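Local structure of dihydroneopterin aldolase (Burkholderia thailandensis, 3V9O) at residues A20-L25 with A110-R115; V53-P58 with D76-S81; V82-A87 with A102-A107; P121-Y124 with A129-V132. The protein belongs to the tunnelling-fold (T-fold) superfamily, whose subunits join antiparallel sheets, backed by helices, into a ring, and holds guanine in this model. All blocks are in the same frame, centred on the assembly; numbering follows the deposited sequence.

From the N terminus the chain passes first through 20-25, at the start of strand 22-34, outermost within this chain, and contact 1 closes only when 110-115 arrives, a loop that holds most of the fold. Within it, contact 2 closes first, bringing helix 76-87 back onto strand 47-58, and contact 3 follows in series, setting helix 94-106 against helix 76-87. Contacts 2 and 3 adjoin, sharing that helix and meeting around Leu105. Strand 47-58 lies between the two strands of contact 1, and its Asp54 pairs with Arg24 and Arg115. Contact 4 opens after contact 1 has closed, at the opposite side of the chain's centre, where the turn after strand 113-120 leads into strand 127-137.

Contact 1 of 4, residues A20-L25 with A110-R115; sequences ADCRRL and AVRAVR. With EDO (1,2-ethanediol), chain B.
Asp21 and Arg112 form a salt bridge between the loop just before strand 22-34 and the chain just before strand 113-120. Arg112 NH1 donates to Asp21 OD1 at 2.8 Å, entering on the syn lone pair; the bond is bent (143° at the hydrogen), OD1 is somewhat tilted from the guanidinium plane, and the carboxylate and guanidinium planes stand 42° apart. The same NH1 also reaches the carbonyl of Arg18. An ethanediol, probably from the crystallisation liquor, takes Arg112 NE on its O2 and Arg112 NH2 on its O1, each bond 3.1 Å long. In this crystal NE, NH1 and NH2 all have partners, which would hold the group's rotation; the protein itself supplies those of NH1.

The van der Waals share falls to Cys22, whose SG lies over one guanidinium face, 3.8 Å from Arg112 NH1, and also meets the aliphatic Arg112 CB and CG, both 3.9 Å away. CG of Arg112 points opposite its own backbone N (chi1 167°), and bends at chi2 and chi3 fold the chain back beneath the sulfur.

Strand 47-58 runs between the two segments, so side chains alone connect them. Arg112 and Ala113 both face its Phe56, a classic beta bulge beginning strand 113-120 in the T-fold sheet.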
loop_
_atom_site.group_PDB
_atom_site.type_symbol
_atom_site.label_atom_id
_atom_site.label_comp_id
_atom_site.label_asym_id
_atom_site.label_seq_id
_atom_site.Cartn_x
_atom_site.Cartn_y
_atom_site.Cartn_z
ATOM N N ALA A 20 -5.086 8.196 -15.447
ATOM C CA ALA A 20 -4.418 7.233 -16.325
ATOM C C ALA A 20 -3.425 7.878 -17.313
ATOM O O ALA A 20 -2.544 7.205 -17.844
ATOM C CB ALA A 20 -5.446 6.391 -17.075
ATOM N N ASP A 21 -3.589 9.173 -17.574
ATOM C CA ASP A 21 -2.717 9.846 -18.504
ATOM C C ASP A 21 -1.688 10.685 -17.734
ATOM O O ASP A 21 -1.080 11.577 -18.324
ATOM C CB ASP A 21 -3.525 10.726 -19.481
ATOM C CG ASP A 21 -4.405 11.753 -18.763
ATOM O OD1 ASP A 21 -4.598 11.669 -17.527
ATOM O OD2 ASP A 21 -4.965 12.632 -19.482
ATOM N N CYS A 22 -1.497 10.382 -16.451
ATOM C CA CYS A 22 -0.613 11.137 -15.570
ATOM C C CYS A 22 0.599 10.288 -15.114
ATOM O O CYS A 22 0.553 9.055 -15.116
ATOM C CB CYS A 22 -1.325 11.574 -14.283
ATOM S SG CYS A 22 -2.477 12.929 -14.634
ATOM N N ARG A 23 1.668 10.963 -14.791
ATOM C CA ARG A 23 2.700 10.375 -13.913
ATOM C C ARG A 23 2.503 10.878 -12.502
ATOM O O ARG A 23 1.794 11.877 -12.259
ATOM C CB ARG A 23 4.115 10.706 -14.411
ATOM C CG ARG A 23 4.509 12.157 -14.251
ATOM C CD ARG A 23 6.008 12.376 -14.659
ATOM N NE ARG A 23 6.258 12.295 -16.123
ATOM C CZ ARG A 23 6.907 11.307 -16.748
ATOM N NH1 ARG A 23 7.339 10.245 -16.146
ATOM N NH2 ARG A 23 7.173 11.426 -18.044
ATOM N N ARG A 24 3.084 10.166 -11.561
ATOM C CA ARG A 24 3.016 10.533 -10.134
ATOM C C ARG A 24 4.373 10.984 -9.671
ATOM O O ARG A 24 5.365 10.262 -9.817
ATOM C CB ARG A 24 2.585 9.329 -9.313
ATOM C CG ARG A 24 2.603 9.568 -7.784
ATOM C CD ARG A 24 1.897 8.408 -7.041
ATOM N NE ARG A 24 2.705 7.187 -7.033
ATOM C CZ ARG A 24 3.493 6.802 -6.012
ATOM N NH1 ARG A 24 3.583 7.540 -4.913
ATOM N NH2 ARG A 24 4.189 5.655 -6.091
ATOM N N LEU A 25 4.481 12.187 -9.132
ATOM C CA LEU A 25 5.677 12.656 -8.442
ATOM C C LEU A 25 5.386 12.485 -6.963
ATOM O O LEU A 25 4.253 12.689 -6.546
ATOM C CB LEU A 25 5.873 14.146 -8.732
ATOM C CG LEU A 25 5.807 14.593 -10.219
ATOM C CD1 LEU A 25 6.008 16.100 -10.275
ATOM C CD2 LEU A 25 6.845 13.909 -11.068
ATOM N N ALA A 110 -0.288 22.552 -14.435
ATOM C CA ALA A 110 0.059 21.197 -14.866
ATOM C C ALA A 110 -0.224 20.174 -13.779
ATOM O O ALA A 110 0.207 19.007 -13.976
ATOM C CB ALA A 110 1.526 21.165 -15.311
ATOM N N VAL A 111 -0.870 20.543 -12.650
ATOM C CA VAL A 111 -1.232 19.575 -11.623
ATOM C C VAL A 111 -2.699 19.173 -11.831
ATOM O O VAL A 111 -3.618 20.033 -11.806
ATOM C CB VAL A 111 -0.974 20.164 -10.245
ATOM C CG1 VAL A 111 -1.512 19.249 -9.142
ATOM C CG2 VAL A 111 0.574 20.386 -10.041
ATOM N N ARG A 112 -2.947 17.880 -12.018
ATOM C CA ARG A 112 -4.275 17.293 -12.167
ATOM C C ARG A 112 -4.862 16.917 -10.819
ATOM O O ARG A 112 -6.062 17.000 -10.602
ATOM C CB ARG A 112 -4.144 16.049 -13.015
ATOM C CG ARG A 112 -5.330 15.081 -13.064
ATOM C CD ARG A 112 -6.391 15.604 -14.005
ATOM N NE ARG A 112 -5.905 16.038 -15.329
ATOM C CZ ARG A 112 -5.640 15.218 -16.358
ATOM N NH1 ARG A 112 -5.812 13.899 -16.239
ATOM N NH2 ARG A 112 -5.219 15.731 -17.521
ATOM N N ALA A 113 -4.017 16.433 -9.881
ATOM C CA ALA A 113 -4.507 15.951 -8.585
ATOM C C ALA A 113 -3.397 15.964 -7.561
ATOM O O ALA A 113 -2.202 15.942 -7.972
ATOM C CB ALA A 113 -5.057 14.529 -8.683
ATOM N N VAL A 114 -3.764 15.965 -6.296
ATOM C CA VAL A 114 -2.755 15.852 -5.251
ATOM C C VAL A 114 -3.286 15.019 -4.094
ATOM O O VAL A 114 -4.491 15.054 -3.767
ATOM C CB VAL A 114 -2.256 17.250 -4.856
ATOM C CG1 VAL A 114 -3.368 18.062 -4.265
ATOM C CG2 VAL A 114 -1.053 17.133 -3.872
ATOM N N ARG A 115 -2.397 14.227 -3.490
ATOM C CA ARG A 115 -2.705 13.504 -2.257
ATOM C C ARG A 115 -1.728 14.114 -1.235
ATOM O O ARG A 115 -0.500 14.155 -1.521
ATOM C CB ARG A 115 -2.486 12.003 -2.377
ATOM C CG ARG A 115 -2.924 11.257 -1.053
ATOM C CD ARG A 115 -2.641 9.751 -1.123
ATOM N NE ARG A 115 -1.177 9.510 -1.100
ATOM C CZ ARG A 115 -0.378 9.444 -0.001
ATOM N NH1 ARG A 115 -0.831 9.606 1.251
ATOM N NH2 ARG A 115 0.931 9.220 -0.169
HETATM C C1 EDO B . -3.848 19.721 -16.764
HETATM O O1 EDO B . -4.559 18.793 -17.607
HETATM C C2 EDO B . -4.123 19.367 -15.309
HETATM O O2 EDO B . -5.513 19.063 -15.036
#

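Contact 2 of 4, residues V53-P58 with D76-S81; sequences VDLFVP and DLMKQS
Met78 leaves its helix with CG pointing opposite its own carbonyl carbon (chi1 -67°), runs out extended, and bends only at the last torsion (chi3 -73°), which lays the thioether alongside Val53. Val53 in turn directs CG1 away from its backbone N and into the sulfur: Val53 CG1 is 3.6 Å from Met78 SD and 3.7 Å from Met78 CG. The two side chains slide past one another in opposite directions instead of meeting end on. Two residues along the strand, on the same face, Leu55 uses one branch for both helix partners. Its CD2 lies 4.0 Å from Met78 CG and, with Leu77 in the conformer modelled here, 3.9 Å from Leu77 CD2, the two leucines crossing at about a right angle.

No hydrogen bond joins the segments; the grip is apolar and largely buried. Leu105 of helix 94-106 touches Val53 and Leu77, while Val130 of the second subunit packs on Met78, so the Met78 side chain touches both its own sheet and a neighbouring subunit. On the other sheet face Asp54 turns away from the helix and forms salt bridges with Arg24 and Arg115.

The axes of segments 53-58 and 76-81 come within 9.5 Å, their directions 132° apart. This is helix-on-sheet packing, the layer of helix 76-87 against the antiparallel sheet that characterises the T-fold subunit.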
loop_
_atom_site.group_PDB
_atom_site.type_symbol
_atom_site.label_atom_id
_atom_site.label_comp_id
_atom_site.label_asym_id
_atom_site.label_seq_id
_atom_site.Cartn_x
_atom_site.Cartn_y
_atom_site.Cartn_z
ATOM N N VAL A 53 3.463 13.483 0.127
ATOM C CA VAL A 53 2.759 14.199 -0.970
ATOM C C VAL A 53 2.893 13.368 -2.245
ATOM O O VAL A 53 3.965 12.824 -2.566
ATOM C CB VAL A 53 3.416 15.557 -1.259
ATOM C CG1 VAL A 53 2.681 16.326 -2.403
ATOM C CG2 VAL A 53 3.430 16.434 0.043
ATOM N N ASP A 54 1.775 13.293 -2.976
ATOM C CA ASP A 54 1.738 12.685 -4.331
ATOM C C ASP A 54 1.146 13.768 -5.233
ATOM O O ASP A 54 0.087 14.346 -4.972
ATOM C CB ASP A 54 0.869 11.448 -4.429
ATOM C CG ASP A 54 1.367 10.290 -3.635
ATOM O OD1 ASP A 54 2.496 9.849 -3.799
ATOM O OD2 ASP A 54 0.559 9.749 -2.864
ATOM N N LEU A 55 1.865 14.124 -6.303
ATOM C CA LEU A 55 1.374 15.081 -7.267
ATOM C C LEU A 55 1.144 14.349 -8.587
ATOM O O LEU A 55 2.066 13.668 -9.087
ATOM C CB LEU A 55 2.459 16.182 -7.366
ATOM C CG LEU A 55 2.132 17.549 -7.832
ATOM C CD1 LEU A 55 1.098 18.135 -6.844
ATOM C CD2 LEU A 55 3.432 18.361 -7.749
ATOM N N PHE A 56 -0.037 14.453 -9.183
ATOM C CA PHE A 56 -0.363 13.802 -10.485
ATOM C C PHE A 56 -0.305 14.840 -11.560
ATOM O O PHE A 56 -1.078 15.819 -11.496
ATOM C CB PHE A 56 -1.690 13.052 -10.421
ATOM C CG PHE A 56 -1.643 11.966 -9.349
ATOM C CD1 PHE A 56 -1.931 12.241 -8.002
ATOM C CD2 PHE A 56 -1.273 10.689 -9.758
ATOM C CE1 PHE A 56 -1.805 11.209 -7.022
ATOM C CE2 PHE A 56 -1.193 9.677 -8.812
ATOM C CZ PHE A 56 -1.471 9.941 -7.478
ATOM N N VAL A 57 0.621 14.666 -12.498
ATOM C CA VAL A 57 0.827 15.626 -13.583
ATOM C C VAL A 57 0.682 14.904 -14.943
ATOM O O VAL A 57 1.189 13.762 -15.086
ATOM C CB VAL A 57 2.211 16.340 -13.411
ATOM C CG1 VAL A 57 2.265 17.028 -12.063
ATOM C CG2 VAL A 57 3.374 15.347 -13.478
ATOM N N PRO A 58 0.042 15.497 -15.938
ATOM C CA PRO A 58 -0.171 14.789 -17.202
ATOM C C PRO A 58 1.145 14.412 -17.887
ATOM O O PRO A 58 2.069 15.231 -17.933
ATOM C CB PRO A 58 -0.930 15.822 -18.069
ATOM C CG PRO A 58 -1.684 16.624 -17.011
ATOM C CD PRO A 58 -0.733 16.760 -15.864
ATOM N N ASP A 76 10.674 19.720 -6.925
ATOM C CA ASP A 76 11.009 20.571 -5.769
ATOM C C ASP A 76 9.796 21.390 -5.287
ATOM O O ASP A 76 9.812 21.877 -4.154
ATOM C CB ASP A 76 12.152 21.536 -6.061
ATOM C CG ASP A 76 13.530 20.845 -6.183
ATOM O OD1 ASP A 76 13.694 19.642 -5.884
ATOM O OD2 ASP A 76 14.457 21.575 -6.590
ATOM N N LEU A 77 8.786 21.554 -6.131
ATOM C CA LEU A 77 7.596 22.259 -5.720
ATOM C C LEU A 77 6.915 21.642 -4.509
ATOM O O LEU A 77 6.346 22.381 -3.684
ATOM C CB LEU A 77 6.645 22.332 -6.902
ATOM C CG LEU A 77 5.249 22.850 -6.669
ATOM C CD1 LEU A 77 5.348 24.360 -6.814
ATOM C CD2 LEU A 77 4.264 22.210 -7.682
ATOM N N MET A 78 7.012 20.318 -4.316
ATOM C CA MET A 78 6.356 19.706 -3.155
ATOM C C MET A 78 7.008 20.187 -1.845
ATOM O O MET A 78 6.280 20.697 -0.952
ATOM C CB MET A 78 6.395 18.188 -3.263
ATOM C CG MET A 78 5.553 17.655 -4.406
ATOM S SD MET A 78 5.525 15.872 -4.558
ATOM C CE MET A 78 7.200 15.553 -5.223
ATOM N N LYS A 79 8.326 20.054 -1.695
ATOM C CA LYS A 79 8.966 20.493 -0.470
ATOM C C LYS A 79 8.799 22.009 -0.316
ATOM O O LYS A 79 8.546 22.471 0.809
ATOM C CB LYS A 79 10.448 20.047 -0.463
ATOM C CG LYS A 79 11.170 20.313 0.853
ATOM C CD LYS A 79 12.614 19.800 0.946
ATOM C CE LYS A 79 13.280 20.532 2.170
ATOM N NZ LYS A 79 14.637 20.180 2.481
ATOM N N GLN A 80 8.874 22.774 -1.394
ATOM C CA GLN A 80 8.695 24.239 -1.307
ATOM C C GLN A 80 7.329 24.604 -0.762
ATOM O O GLN A 80 7.214 25.550 0.049
ATOM C CB GLN A 80 8.873 24.826 -2.707
ATOM C CG GLN A 80 10.342 24.930 -3.108
ATOM C CD GLN A 80 10.575 25.167 -4.603
ATOM O OE1 GLN A 80 9.632 25.261 -5.408
ATOM N NE2 GLN A 80 11.853 25.222 -4.985
ATOM N N SER A 81 6.297 23.945 -1.248
ATOM C CA SER A 81 4.962 24.241 -0.774
ATOM C C SER A 81 4.781 23.875 0.687
ATOM O O SER A 81 4.142 24.654 1.437
ATOM C CB SER A 81 3.911 23.606 -1.659
ATOM O OG SER A 81 4.160 24.035 -2.981
#

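Contact 3 of 4, residues V82-A87 with A102-A107; sequences VAQCVA and AASLLA. With EDO (1,2-ethanediol), chain F.
The two helices that back the T-fold sheet meet here across a thin seam, where Gln84 and Cys85 of helix 76-87 face Ser104 of helix 94-106. The backbones stay well apart, Cys85 CA lying 8.3 Å from Ser104 CA, and the buried surface amounts to just 84 Å². No direct hydrogen bond crosses the seam. Gln84 OE1 stops 4.4 Å short of Ser104 OG, and one water fills in: it donates to Gln84 OE1 at 2.7 Å and is hydrogen-bonded to Ser104 OG at 2.9 Å. The angle between these two partners at the water is about 105°, close to tetrahedral. Ser104 directs OG opposite its backbone N (chi1 176°), out toward this water at the more open side of the seam.

Deeper down, Cys85 offers its thiol to the serine, SG lying 4.4 Å from Ser104 CB, a loose touch. The Cys85 side chain also packs on Leu97, Ala100 and Ile101, earlier in the partner helix.

An ethanediol lies beside the Cys85 side chain, its O2 giving a hydrogen bond of 3.1 Å to Cys85 O; the same molecule, probably from the crystallisation liquor, also binds Arg88. Next to Ser104, Leu105 turns to the sheet and meets Val53, Leu55 and Val114. The pair thus shows the usual division of an amphipathic helix layer on the T-fold sheet: a water-bridged polar pair, Gln84 and Ser104, at the outer side, with Cys85 and Leu105 turned to the interior.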
loop_
_atom_site.group_PDB
_atom_site.type_symbol
_atom_site.label_atom_id
_atom_site.label_comp_id
_atom_site.label_asym_id
_atom_site.label_seq_id
_atom_site.Cartn_x
_atom_site.Cartn_y
_atom_site.Cartn_z
ATOM N N VAL A 82 5.318 22.738 1.118
ATOM C CA VAL A 82 5.234 22.406 2.550
ATOM C C VAL A 82 5.956 23.485 3.330
ATOM O O VAL A 82 5.406 24.012 4.319
ATOM C CB VAL A 82 5.888 21.055 2.805
ATOM C CG1 VAL A 82 5.954 20.814 4.333
ATOM C CG2 VAL A 82 5.035 19.976 2.141
ATOM N N ALA A 83 7.152 23.892 2.939
ATOM C CA ALA A 83 7.875 24.913 3.693
ATOM C C ALA A 83 7.100 26.203 3.788
ATOM O O ALA A 83 7.059 26.844 4.883
ATOM C CB ALA A 83 9.242 25.216 3.058
ATOM N N GLN A 84 6.464 26.626 2.702
ATOM C CA GLN A 84 5.723 27.871 2.717
ATOM C C GLN A 84 4.557 27.777 3.711
ATOM O O GLN A 84 4.298 28.710 4.457
ATOM C CB GLN A 84 5.210 28.180 1.321
ATOM C CG GLN A 84 6.313 28.660 0.396
ATOM C CD GLN A 84 5.956 28.592 -1.091
ATOM O OE1 GLN A 84 4.873 28.120 -1.492
ATOM N NE2 GLN A 84 6.888 29.062 -1.927
ATOM N N CYS A 85 3.863 26.653 3.702
ATOM C CA CYS A 85 2.728 26.479 4.608
ATOM C C CYS A 85 3.129 26.419 6.068
ATOM O O CYS A 85 2.504 27.089 6.924
ATOM C CB CYS A 85 1.895 25.249 4.181
ATOM S SG CYS A 85 1.049 25.425 2.614
ATOM N N VAL A 86 4.197 25.716 6.353
ATOM C CA VAL A 86 4.682 25.577 7.742
ATOM C C VAL A 86 5.170 26.942 8.225
ATOM O O VAL A 86 4.929 27.323 9.404
ATOM C CB VAL A 86 5.801 24.509 7.779
ATOM C CG1 VAL A 86 6.537 24.510 9.109
ATOM C CG2 VAL A 86 5.240 23.152 7.511
ATOM N N ALA A 87 5.769 27.743 7.342
ATOM C CA ALA A 87 6.363 29.017 7.732
ATOM C C ALA A 87 5.326 30.083 8.093
ATOM O O ALA A 87 5.665 31.123 8.692
ATOM C CB ALA A 87 7.257 29.539 6.590
ATOM N N ALA A 102 -2.378 20.973 0.277
ATOM C CA ALA A 102 -3.093 20.517 -0.914
ATOM C C ALA A 102 -3.558 21.682 -1.783
ATOM O O ALA A 102 -3.415 21.613 -3.028
ATOM C CB ALA A 102 -4.290 19.633 -0.535
ATOM N N ALA A 103 -4.099 22.741 -1.192
ATOM C CA ALA A 103 -4.571 23.882 -1.992
ATOM C C ALA A 103 -3.407 24.555 -2.723
ATOM O O ALA A 103 -3.549 24.931 -3.921
ATOM C CB ALA A 103 -5.310 24.881 -1.121
ATOM N N SER A 104 -2.283 24.727 -2.037
ATOM C CA SER A 104 -1.110 25.304 -2.675
ATOM C C SER A 104 -0.674 24.504 -3.887
ATOM O O SER A 104 -0.385 25.080 -4.945
ATOM C CB SER A 104 0.011 25.380 -1.613
ATOM O OG SER A 104 1.205 25.851 -2.202
ATOM N N LEU A 105 -0.602 23.182 -3.747
ATOM C CA LEU A 105 -0.077 22.357 -4.835
ATOM C C LEU A 105 -1.073 22.211 -6.006
ATOM O O LEU A 105 -0.633 22.034 -7.153
ATOM C CB LEU A 105 0.287 20.958 -4.273
ATOM C CG LEU A 105 1.621 21.045 -3.509
ATOM C CD1 LEU A 105 1.764 19.735 -2.750
ATOM C CD2 LEU A 105 2.837 21.293 -4.393
ATOM N N LEU A 106 -2.376 22.299 -5.735
ATOM C CA LEU A 106 -3.374 22.298 -6.804
ATOM C C LEU A 106 -3.304 23.563 -7.608
ATOM O O LEU A 106 -3.824 23.587 -8.725
ATOM C CB LEU A 106 -4.771 22.192 -6.231
ATOM C CG LEU A 106 -5.088 20.780 -5.805
ATOM C CD1 LEU A 106 -6.328 20.858 -4.858
ATOM C CD2 LEU A 106 -5.319 19.824 -6.988
ATOM N N ALA A 107 -2.686 24.641 -7.108
ATOM C CA ALA A 107 -2.768 25.944 -7.782
ATOM C C ALA A 107 -1.726 26.086 -8.888
ATOM O O ALA A 107 -0.999 27.075 -8.970
ATOM C CB ALA A 107 -2.644 27.093 -6.739
HETATM C C1 EDO F . -2.304 27.767 7.421
HETATM O O1 EDO F . -2.672 28.456 6.227
HETATM C C2 EDO F . -1.172 26.807 7.075
HETATM O O2 EDO F . -0.413 27.370 5.986
HETATM O O HOH W 1 2.359 27.964 -0.660
#

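Contact 4 of 4, residues P121-Y124 with A129-V132; sequences PDAY and AVGV
Val130 packs against both Ala123 and Tyr124 of the turn that leads into its own strand. Its CG1 takes the position between backbone N and carbonyl carbon (chi1 66°), and this sends the methyl straight at the turn, 3.4 Å from Ala123 CB, tighter than usual van der Waals contact. Tyr124 swings CG to the side of its backbone N (chi1 -50°), folding the ring back so that CE2 comes within 3.7 Å of Val130 CB; the approach is oblique. Ala123 CB, meanwhile, lies 4.0 Å above the plane of the Tyr124 ring, over its centre, so alanine methyl, ring and valine meet three ways, each touching the other two. At the other end of the turn, Pro121 CA stands 4.1 Å from Ala129 CA.

Beyond the valine the tyrosine hydroxyl is hydrogen-bonded to Asp76 of the third subunit, while Tyr124 packs on Leu27 of that subunit; a bound guanine lies about 6 Å from the side chain. Segment 129-132, part of strand 127-137, pairs with a strand of the same neighbour.

No hydrogen bond links the two segments. Within them only apolar contacts bear on the ring, and the hydroxyl bond to the third subunit probably also fixes its orientation.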
loop_
_atom_site.group_PDB
_atom_site.type_symbol
_atom_site.label_atom_id
_atom_site.label_comp_id
_atom_site.label_asym_id
_atom_site.label_seq_id
_atom_site.Cartn_x
_atom_site.Cartn_y
_atom_site.Cartn_z
ATOM N N PRO A 121 3.898 11.568 14.722
ATOM C CA PRO A 121 4.413 10.313 15.321
ATOM C C PRO A 121 4.328 10.289 16.824
ATOM O O PRO A 121 4.310 9.160 17.372
ATOM C CB PRO A 121 5.876 10.238 14.869
ATOM C CG PRO A 121 6.209 11.717 14.453
ATOM C CD PRO A 121 4.930 12.251 13.911
ATOM N N ASP A 122 4.328 11.443 17.472
ATOM C CA ASP A 122 4.403 11.465 18.962
ATOM C C ASP A 122 3.077 11.803 19.585
ATOM O O ASP A 122 3.081 12.089 20.828
ATOM C CB ASP A 122 5.503 12.400 19.445
ATOM C CG ASP A 122 6.825 12.056 18.833
ATOM O OD1 ASP A 122 7.140 10.852 18.742
ATOM O OD2 ASP A 122 7.516 12.972 18.370
ATOM N N ALA A 123 1.971 11.745 18.872
ATOM C CA ALA A 123 0.686 12.031 19.513
ATOM C C ALA A 123 0.385 11.113 20.691
ATOM O O ALA A 123 -0.113 11.584 21.739
ATOM C CB ALA A 123 -0.447 11.956 18.476
ATOM N N TYR A 124 0.683 9.826 20.553
ATOM C CA TYR A 124 0.337 8.876 21.601
ATOM C C TYR A 124 1.509 7.936 21.834
ATOM O O TYR A 124 2.070 7.410 20.840
ATOM C CB TYR A 124 -0.853 7.994 21.156
ATOM C CG TYR A 124 -2.070 8.724 20.599
ATOM C CD1 TYR A 124 -2.809 9.616 21.407
ATOM C CD2 TYR A 124 -2.458 8.537 19.280
ATOM C CE1 TYR A 124 -3.896 10.298 20.885
ATOM C CE2 TYR A 124 -3.580 9.230 18.760
ATOM C CZ TYR A 124 -4.276 10.052 19.567
ATOM O OH TYR A 124 -5.400 10.630 18.980
ATOM N N ALA A 129 1.579 6.581 14.807
ATOM C CA ALA A 129 1.193 7.933 14.337
ATOM C C ALA A 129 -0.294 8.126 14.314
ATOM O O ALA A 129 -1.034 7.111 14.283
ATOM C CB ALA A 129 1.727 8.168 12.911
ATOM N N VAL A 130 -0.752 9.364 14.324
ATOM C CA VAL A 130 -2.133 9.665 13.970
ATOM C C VAL A 130 -2.035 10.780 12.933
ATOM O O VAL A 130 -1.243 11.716 13.100
ATOM C CB VAL A 130 -2.963 10.081 15.241
ATOM C CG1 VAL A 130 -2.488 11.401 15.831
ATOM C CG2 VAL A 130 -4.472 10.131 14.926
ATOM N N GLY A 131 -2.874 10.677 11.920
ATOM C CA GLY A 131 -2.763 11.607 10.800
ATOM C C GLY A 131 -4.058 11.829 10.085
ATOM O O GLY A 131 -5.127 11.308 10.381
ATOM N N VAL A 132 -3.922 12.739 9.102
ATOM C CA VAL A 132 -5.008 13.227 8.249
ATOM C C VAL A 132 -4.567 13.177 6.794
ATOM O O VAL A 132 -3.418 13.578 6.494
ATOM C CB VAL A 132 -5.393 14.686 8.619
ATOM C CG1 VAL A 132 -6.450 15.273 7.600
ATOM C CG2 VAL A 132 -5.857 14.714 10.099
#